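Local coordinates for histidine kinase (Paraburkholderia phymatum, PDB 6NB0), which probably catalyses transfer of the ATP phosphate to a histidine of a protein, the autophosphorylation step of two-component signalling, at residues T46-F56 with E174-L182; L150-N161 with V188-L199. One frame throughout, in Å; residues are numbered along the deposited sequence. Where two conformers were deposited one is given.

Contact 1 (46-56 with 174-182) and contact 2 (150-161 with 188-199) lie at successive places on helix 173-189, whose first half meets the long N-terminal helix 44-68 and whose last turn enters contact 2. Their centres are about 18 Å apart and their nearest atoms about 5 Å, so the two do not touch. Along the chain the segments alternate: 46-56, 150-161, 174-182, 188-199. Contact 2 belongs to the edge of the mixed five-strand sheet, its centre about 17 Å from the centre of the chain; contact 1 is buried, its centre about 8 Å from it. Helix 173-189 thus connects the alpha/beta part of the kinase with the N-terminal helix, which also faces the second subunit.

Contact 1: residues T46-F56 with E174-L182; sequences TARRSAETALF and ERLAAALWL
Helix 46-56 crosses helix 174-182 at a right angle in a buried contact that combines interlocked side chains with a salt-bridge network; it docks the long N-terminal helix 44-68 onto helix 173-189. The local axes pass 10.3 Å apart with a signed crossing angle of -90°, and two knobs into holes mark the crossing: Arg49 sits among Glu174, Ala177, Ala178 and Trp181, and Trp181 among Thr46, Arg49, Ser50 and Thr53. The aliphatic part of Arg49 lies over the indole face, its CB 3.3 Å from the centroid of the six-membered ring of Trp181 and 7° off the ring normal, a CH-pi contact. Trp181 extends toward helix 46-56 through a trans chi1, which lays its six-membered ring against Arg49 CB, and a water in the ring plane accepts from Trp181 NE1 at 2.8 Å and bonds Thr46 OG1. Thr53 meets Leu182 tip to tip, CG2 to CD1 at 3.7 Å.

Beyond the indole, the Arg49 chain bends at chi2 (-79°) and brings NH1 to two carboxylates. Arg49 NH1 meets Glu52 OE1 on the syn side at 2.8 Å, nearly in the guanidinium plane; its bond to Glu174 OE2 is weak. The Arg48 guanidinium and Glu174 carboxylate planes are nearly parallel, and Glu174 OE2 lies over the guanidinium face toward its rim, 3.2 Å from Arg48 NH2, a charge contact with no N-H pointing at it; Arg48 pairs more strongly with Glu44 of the second subunit. The guanidinium of Arg175 has Phe56 CZ over one face, while its NH2 lies at the edge of the Phe56 ring.

Glu52 OE2 and Glu174 OE2 are 2.7 Å apart, so close for carboxylate oxygens that one of the acids may be protonated; the surrounding arginines would offset the remaining negative charge.

Contact 2: residues L150-N161 with V188-L199; sequences LAARRGIVLALN and VEASASGTTVTL
Arg154, in the last turn of helix 135-154, folds back through bends at chi2 (-83°) and chi3 (-67°) to grip the end of helix 173-189. Its NH2 donates to Glu189 O at 2.8 Å and to Ser191 O at 2.9 Å, both near the guanidinium plane; the Ser191 carbonyl receives it in its own plane, that of Glu189 from above. Arg154 NH1 adds a salt bridge to Glu189 OE1 (3.0 Å), an oxygen also bonded to His228. Gly155 closes the helix in a Schellman motif, and its O accepts from Gly194 N at 2.8 Å. Ile156 CG1 lies anti to the carbonyl carbon, placing CD1 near Ser191 CB and Ala192 O while CG2 meets Val197 CG2 at 3.6 Å. Val188 turns CG1 to Leu150 and CG2 to Leu158 CD2 (3.7 Å).

Parallel strands 157-161 and 196-199 are joined by alternating bonds from Val157 N to Thr195 O through Asn161 N to Leu199 O. Leu158 lies alongside Val197 and Leu160 alongside Leu199, on one face packed against helices 135-154 and 173-189, consistent with the alpha/beta sandwich of histidine-kinase ATP-binding domains. Strand 157-161 is the sheet edge within this chain; 207-214 flanks 196-204.

Contact 1: residues T46-F56 with E174-L182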
# COMPACT_ATOMS: atom_id res chain seq x y z
N THR A 46 8.01 -10.90 0.48
CA THR A 46 7.95 -10.15 1.74
C THR A 46 7.68 -8.66 1.50
O THR A 46 6.85 -8.06 2.20
CB THR A 46 9.24 -10.33 2.53
OG1 THR A 46 9.35 -11.70 2.92
CG2 THR A 46 9.30 -9.43 3.77
N ALA A 47 8.36 -8.05 0.52
CA ALA A 47 8.13 -6.63 0.26
C ALA A 47 6.70 -6.38 -0.24
O ALA A 47 6.08 -5.38 0.11
CB ALA A 47 9.15 -6.09 -0.74
N ARG A 48 6.19 -7.28 -1.08
CA ARG A 48 4.82 -7.15 -1.57
C ARG A 48 3.81 -7.23 -0.42
O ARG A 48 2.89 -6.40 -0.33
CB ARG A 48 4.59 -8.23 -2.63
CG ARG A 48 3.27 -8.21 -3.40
CD ARG A 48 2.34 -9.26 -2.85
NE ARG A 48 1.12 -9.36 -3.64
CZ ARG A 48 0.85 -10.35 -4.47
NH1 ARG A 48 1.71 -11.35 -4.62
NH2 ARG A 48 -0.30 -10.34 -5.15
N ARG A 49 3.95 -8.24 0.44
CA ARG A 49 3.09 -8.39 1.62
C ARG A 49 3.19 -7.19 2.54
O ARG A 49 2.17 -6.73 3.10
CB ARG A 49 3.47 -9.66 2.40
CG ARG A 49 3.16 -10.97 1.66
CD ARG A 49 1.65 -11.33 1.75
NE ARG A 49 1.43 -12.58 1.03
CZ ARG A 49 0.93 -12.69 -0.19
NH1 ARG A 49 0.52 -11.62 -0.89
NH2 ARG A 49 0.84 -13.91 -0.72
N SER A 50 4.40 -6.69 2.76
CA SER A 50 4.57 -5.48 3.57
C SER A 50 3.80 -4.30 2.97
O SER A 50 3.17 -3.53 3.71
CB SER A 50 6.06 -5.13 3.69
OG SER A 50 6.78 -6.26 4.19
N ALA A 51 3.88 -4.10 1.65
CA ALA A 51 3.20 -2.96 1.03
C ALA A 51 1.68 -3.12 1.08
O ALA A 51 0.96 -2.13 1.32
CB ALA A 51 3.70 -2.78 -0.41
N GLU A 52 1.18 -4.34 0.86
CA GLU A 52 -0.25 -4.63 1.01
C GLU A 52 -0.73 -4.32 2.42
O GLU A 52 -1.79 -3.71 2.61
CB GLU A 52 -0.53 -6.11 0.72
CG GLU A 52 -0.25 -6.57 -0.71
CD GLU A 52 -0.58 -8.06 -0.92
OE1 GLU A 52 0.07 -8.92 -0.28
OE2 GLU A 52 -1.50 -8.36 -1.70
N THR A 53 0.00 -4.80 3.42
CA THR A 53 -0.33 -4.52 4.81
C THR A 53 -0.44 -3.02 5.05
O THR A 53 -1.39 -2.55 5.69
CB THR A 53 0.74 -5.13 5.74
OG1 THR A 53 0.68 -6.55 5.63
CG2 THR A 53 0.43 -4.77 7.21
N ALA A 54 0.53 -2.25 4.55
CA ALA A 54 0.56 -0.82 4.79
C ALA A 54 -0.56 -0.12 4.04
O ALA A 54 -1.14 0.87 4.54
CB ALA A 54 1.91 -0.25 4.37
N LEU A 55 -0.85 -0.61 2.84
CA LEU A 55 -1.97 -0.08 2.06
C LEU A 55 -3.27 -0.18 2.85
O LEU A 55 -4.01 0.80 2.99
CB LEU A 55 -2.08 -0.87 0.75
CG LEU A 55 -3.40 -0.90 -0.01
CD1 LEU A 55 -3.76 0.51 -0.31
CD2 LEU A 55 -3.23 -1.68 -1.31
N PHE A 56 -3.59 -1.38 3.34
CA PHE A 56 -4.84 -1.56 4.06
C PHE A 56 -4.83 -0.79 5.36
O PHE A 56 -5.89 -0.32 5.80
CB PHE A 56 -5.09 -3.05 4.32
CG PHE A 56 -5.64 -3.77 3.12
CD1 PHE A 56 -4.81 -4.12 2.05
CD2 PHE A 56 -6.99 -4.06 3.02
CE1 PHE A 56 -5.32 -4.75 0.94
CE2 PHE A 56 -7.51 -4.69 1.91
CZ PHE A 56 -6.67 -5.03 0.86
N GLU A 174 -5.36 -14.85 -3.34
CA GLU A 174 -4.26 -13.91 -3.07
C GLU A 174 -4.56 -13.06 -1.84
O GLU A 174 -3.67 -12.83 -1.02
CB GLU A 174 -4.00 -13.05 -4.30
CG GLU A 174 -2.69 -12.23 -4.22
CD GLU A 174 -2.71 -11.09 -3.19
OE1 GLU A 174 -3.69 -10.31 -3.14
OE2 GLU A 174 -1.75 -10.98 -2.41
N ARG A 175 -5.80 -12.57 -1.69
CA ARG A 175 -6.12 -11.77 -0.50
C ARG A 175 -6.11 -12.62 0.77
O ARG A 175 -5.66 -12.16 1.83
CB ARG A 175 -7.50 -11.11 -0.65
CG ARG A 175 -7.58 -10.08 -1.77
CD ARG A 175 -6.62 -8.92 -1.59
NE ARG A 175 -7.00 -7.83 -2.48
CZ ARG A 175 -6.25 -6.76 -2.76
NH1 ARG A 175 -6.72 -5.83 -3.58
NH2 ARG A 175 -5.03 -6.63 -2.24
N LEU A 176 -6.63 -13.84 0.71
CA LEU A 176 -6.54 -14.73 1.86
C LEU A 176 -5.09 -15.03 2.19
O LEU A 176 -4.73 -15.15 3.38
CB LEU A 176 -7.31 -16.03 1.59
CG LEU A 176 -8.82 -15.78 1.46
CD1 LEU A 176 -9.51 -16.94 0.70
CD2 LEU A 176 -9.46 -15.58 2.85
N ALA A 177 -4.25 -15.19 1.17
CA ALA A 177 -2.84 -15.43 1.42
C ALA A 177 -2.22 -14.25 2.15
O ALA A 177 -1.45 -14.43 3.07
CB ALA A 177 -2.07 -15.68 0.12
N ALA A 178 -2.54 -13.03 1.72
CA ALA A 178 -2.02 -11.85 2.41
C ALA A 178 -2.51 -11.81 3.86
O ALA A 178 -1.75 -11.50 4.79
CB ALA A 178 -2.44 -10.59 1.64
N ALA A 179 -3.79 -12.14 4.07
CA ALA A 179 -4.36 -12.10 5.42
C ALA A 179 -3.70 -13.11 6.35
O ALA A 179 -3.38 -12.78 7.49
CB ALA A 179 -5.88 -12.35 5.35
N LEU A 180 -3.47 -14.33 5.87
CA LEU A 180 -2.84 -15.33 6.72
C LEU A 180 -1.38 -14.98 6.98
O LEU A 180 -0.88 -15.16 8.09
CB LEU A 180 -2.95 -16.72 6.11
CG LEU A 180 -4.41 -17.20 5.92
CD1 LEU A 180 -4.39 -18.51 5.18
CD2 LEU A 180 -5.11 -17.37 7.26
N TRP A 181 -0.69 -14.49 5.95
CA TRP A 181 0.68 -14.01 6.14
C TRP A 181 0.76 -13.00 7.28
O TRP A 181 1.63 -13.08 8.16
CB TRP A 181 1.18 -13.40 4.83
CG TRP A 181 2.60 -12.85 4.88
CD1 TRP A 181 3.75 -13.50 4.53
CD2 TRP A 181 2.98 -11.52 5.28
NE1 TRP A 181 4.85 -12.65 4.70
CE2 TRP A 181 4.39 -11.44 5.17
CE3 TRP A 181 2.27 -10.40 5.73
CZ2 TRP A 181 5.10 -10.27 5.48
CZ3 TRP A 181 2.97 -9.24 6.04
CH2 TRP A 181 4.37 -9.18 5.92
N LEU A 182 -0.17 -12.03 7.29
CA LEU A 182 -0.11 -10.96 8.30
C LEU A 182 -0.51 -11.49 9.66
O LEU A 182 0.08 -11.11 10.68
CB LEU A 182 -1.02 -9.80 7.87
CG LEU A 182 -1.10 -8.59 8.82
CD1 LEU A 182 0.29 -7.98 9.05
CD2 LEU A 182 -2.04 -7.52 8.23
O HOH W 1 7.60 -13.06 4.34

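Contact 2: residues L150-N161 with V188-L199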
# COMPACT_ATOMS: atom_id res chain seq x y z
N LEU A 150 10.66 -13.58 8.42
CA LEU A 150 10.94 -13.05 9.76
C LEU A 150 11.17 -14.10 10.86
O LEU A 150 12.03 -13.88 11.71
CB LEU A 150 9.82 -12.11 10.21
CG LEU A 150 10.09 -11.33 11.51
CD1 LEU A 150 11.31 -10.38 11.36
CD2 LEU A 150 8.84 -10.54 11.90
N ALA A 151 10.41 -15.20 10.89
CA ALA A 151 10.46 -16.07 12.07
C ALA A 151 11.86 -16.65 12.29
O ALA A 151 12.38 -16.67 13.42
CB ALA A 151 9.42 -17.18 11.96
N ALA A 152 12.49 -17.15 11.22
CA ALA A 152 13.81 -17.76 11.39
C ALA A 152 14.81 -16.75 11.94
O ALA A 152 15.58 -17.06 12.86
CB ALA A 152 14.29 -18.35 10.07
N ARG A 153 14.81 -15.52 11.42
CA ARG A 153 15.80 -14.56 11.88
C ARG A 153 15.45 -13.96 13.24
O ARG A 153 16.30 -13.27 13.82
CB ARG A 153 16.01 -13.43 10.84
CG ARG A 153 14.88 -12.40 10.79
CD ARG A 153 15.04 -11.52 9.53
NE ARG A 153 14.73 -12.28 8.31
CZ ARG A 153 15.13 -11.92 7.09
NH1 ARG A 153 15.85 -10.82 6.93
NH2 ARG A 153 14.81 -12.68 6.04
N ARG A 154 14.26 -14.22 13.76
CA ARG A 154 13.88 -13.83 15.11
C ARG A 154 13.91 -14.99 16.10
O ARG A 154 13.58 -14.80 17.28
CB ARG A 154 12.48 -13.19 15.09
CG ARG A 154 12.40 -11.82 14.44
CD ARG A 154 12.82 -10.74 15.44
NE ARG A 154 11.84 -10.65 16.52
CZ ARG A 154 10.78 -9.85 16.49
NH1 ARG A 154 10.60 -9.03 15.46
NH2 ARG A 154 9.90 -9.87 17.50
N GLY A 155 14.30 -16.19 15.65
CA GLY A 155 14.36 -17.32 16.56
C GLY A 155 13.00 -17.84 16.99
O GLY A 155 12.89 -18.50 18.02
N ILE A 156 11.97 -17.59 16.20
CA ILE A 156 10.59 -17.99 16.51
C ILE A 156 10.29 -19.29 15.79
O ILE A 156 10.54 -19.42 14.58
CB ILE A 156 9.59 -16.90 16.12
CG1 ILE A 156 9.99 -15.53 16.70
CG2 ILE A 156 8.16 -17.28 16.52
CD1 ILE A 156 10.28 -15.55 18.17
N VAL A 157 9.74 -20.27 16.52
CA VAL A 157 9.33 -21.54 15.93
C VAL A 157 7.89 -21.38 15.45
O VAL A 157 7.03 -20.89 16.19
CB VAL A 157 9.45 -22.68 16.96
CG1 VAL A 157 8.92 -24.00 16.39
CG2 VAL A 157 10.92 -22.84 17.41
N LEU A 158 7.64 -21.74 14.19
CA LEU A 158 6.29 -21.75 13.65
C LEU A 158 5.76 -23.18 13.64
O LEU A 158 6.46 -24.10 13.23
CB LEU A 158 6.24 -21.18 12.23
CG LEU A 158 6.74 -19.74 12.04
CD1 LEU A 158 6.53 -19.28 10.58
CD2 LEU A 158 6.04 -18.78 13.02
N ALA A 159 4.50 -23.35 14.05
CA ALA A 159 3.86 -24.66 14.05
C ALA A 159 2.54 -24.54 13.32
O ALA A 159 1.82 -23.55 13.47
CB ALA A 159 3.64 -25.23 15.47
N LEU A 160 2.25 -25.53 12.49
CA LEU A 160 0.97 -25.59 11.80
C LEU A 160 0.22 -26.79 12.33
O LEU A 160 0.74 -27.91 12.31
CB LEU A 160 1.15 -25.68 10.28
CG LEU A 160 -0.12 -25.94 9.46
CD1 LEU A 160 -1.12 -24.75 9.53
CD2 LEU A 160 0.26 -26.31 8.02
N ASN A 161 -1.00 -26.56 12.80
CA ASN A 161 -1.88 -27.62 13.29
C ASN A 161 -3.15 -27.60 12.47
O ASN A 161 -3.99 -26.70 12.63
CB ASN A 161 -2.18 -27.42 14.78
CG ASN A 161 -3.17 -28.43 15.31
OD1 ASN A 161 -3.21 -29.57 14.86
ND2 ASN A 161 -3.98 -28.01 16.28
N VAL A 188 4.59 -13.15 15.14
CA VAL A 188 6.05 -13.26 15.16
C VAL A 188 6.67 -11.94 15.61
O VAL A 188 7.58 -11.93 16.45
CB VAL A 188 6.58 -13.69 13.78
CG1 VAL A 188 8.11 -13.58 13.74
CG2 VAL A 188 6.13 -15.14 13.49
N GLU A 189 6.17 -10.81 15.07
CA GLU A 189 6.72 -9.51 15.47
C GLU A 189 6.54 -9.28 16.96
O GLU A 189 7.39 -8.65 17.61
CB GLU A 189 6.04 -8.38 14.67
CG GLU A 189 6.49 -8.27 13.20
CD GLU A 189 7.76 -7.45 13.03
OE1 GLU A 189 8.57 -7.38 13.98
OE2 GLU A 189 7.97 -6.89 11.94
N ALA A 190 5.46 -9.80 17.51
CA ALA A 190 5.17 -9.69 18.94
C ALA A 190 5.61 -10.93 19.72
O ALA A 190 4.99 -11.29 20.73
CB ALA A 190 3.67 -9.43 19.14
N SER A 191 6.70 -11.58 19.29
CA SER A 191 7.26 -12.73 20.00
C SER A 191 8.72 -12.50 20.33
O SER A 191 9.46 -11.89 19.55
CB SER A 191 7.12 -14.03 19.17
OG SER A 191 5.76 -14.42 19.01
N ALA A 192 9.15 -13.04 21.48
CA ALA A 192 10.55 -13.08 21.86
C ALA A 192 11.19 -14.38 21.35
O ALA A 192 10.51 -15.38 21.14
CB ALA A 192 10.72 -13.00 23.39
N SER A 193 12.51 -14.34 21.19
CA SER A 193 13.28 -15.51 20.74
C SER A 193 12.88 -16.77 21.50
O SER A 193 12.79 -16.77 22.74
CB SER A 193 14.78 -15.24 20.92
OG SER A 193 15.55 -16.37 20.52
N GLY A 194 12.68 -17.87 20.76
CA GLY A 194 12.35 -19.15 21.37
C GLY A 194 10.87 -19.40 21.57
O GLY A 194 10.48 -20.51 21.94
N THR A 195 10.03 -18.39 21.35
CA THR A 195 8.58 -18.56 21.39
C THR A 195 8.09 -19.38 20.21
O THR A 195 8.64 -19.32 19.11
CB THR A 195 7.90 -17.17 21.40
OG1 THR A 195 8.24 -16.52 22.63
CG2 THR A 195 6.37 -17.28 21.28
N THR A 196 7.04 -20.18 20.44
CA THR A 196 6.34 -20.90 19.38
C THR A 196 5.06 -20.16 19.01
O THR A 196 4.21 -19.90 19.87
CB THR A 196 6.01 -22.32 19.82
OG1 THR A 196 7.22 -23.01 20.13
CG2 THR A 196 5.26 -23.07 18.70
N VAL A 197 4.92 -19.83 17.73
CA VAL A 197 3.69 -19.28 17.15
C VAL A 197 2.97 -20.39 16.41
O VAL A 197 3.54 -21.02 15.52
CB VAL A 197 3.98 -18.09 16.23
CG1 VAL A 197 2.70 -17.61 15.51
CG2 VAL A 197 4.61 -16.92 17.04
N THR A 198 1.71 -20.66 16.77
CA THR A 198 0.97 -21.77 16.18
C THR A 198 -0.16 -21.21 15.32
O THR A 198 -0.95 -20.39 15.79
CB THR A 198 0.40 -22.68 17.27
OG1 THR A 198 1.48 -23.28 18.00
CG2 THR A 198 -0.51 -23.77 16.67
N LEU A 199 -0.22 -21.67 14.06
CA LEU A 199 -1.37 -21.44 13.19
C LEU A 199 -2.25 -22.69 13.24
O LEU A 199 -1.80 -23.77 12.84
CB LEU A 199 -0.90 -21.15 11.76
CG LEU A 199 -1.99 -21.05 10.68
CD1 LEU A 199 -2.99 -19.95 11.01
CD2 LEU A 199 -1.33 -20.77 9.33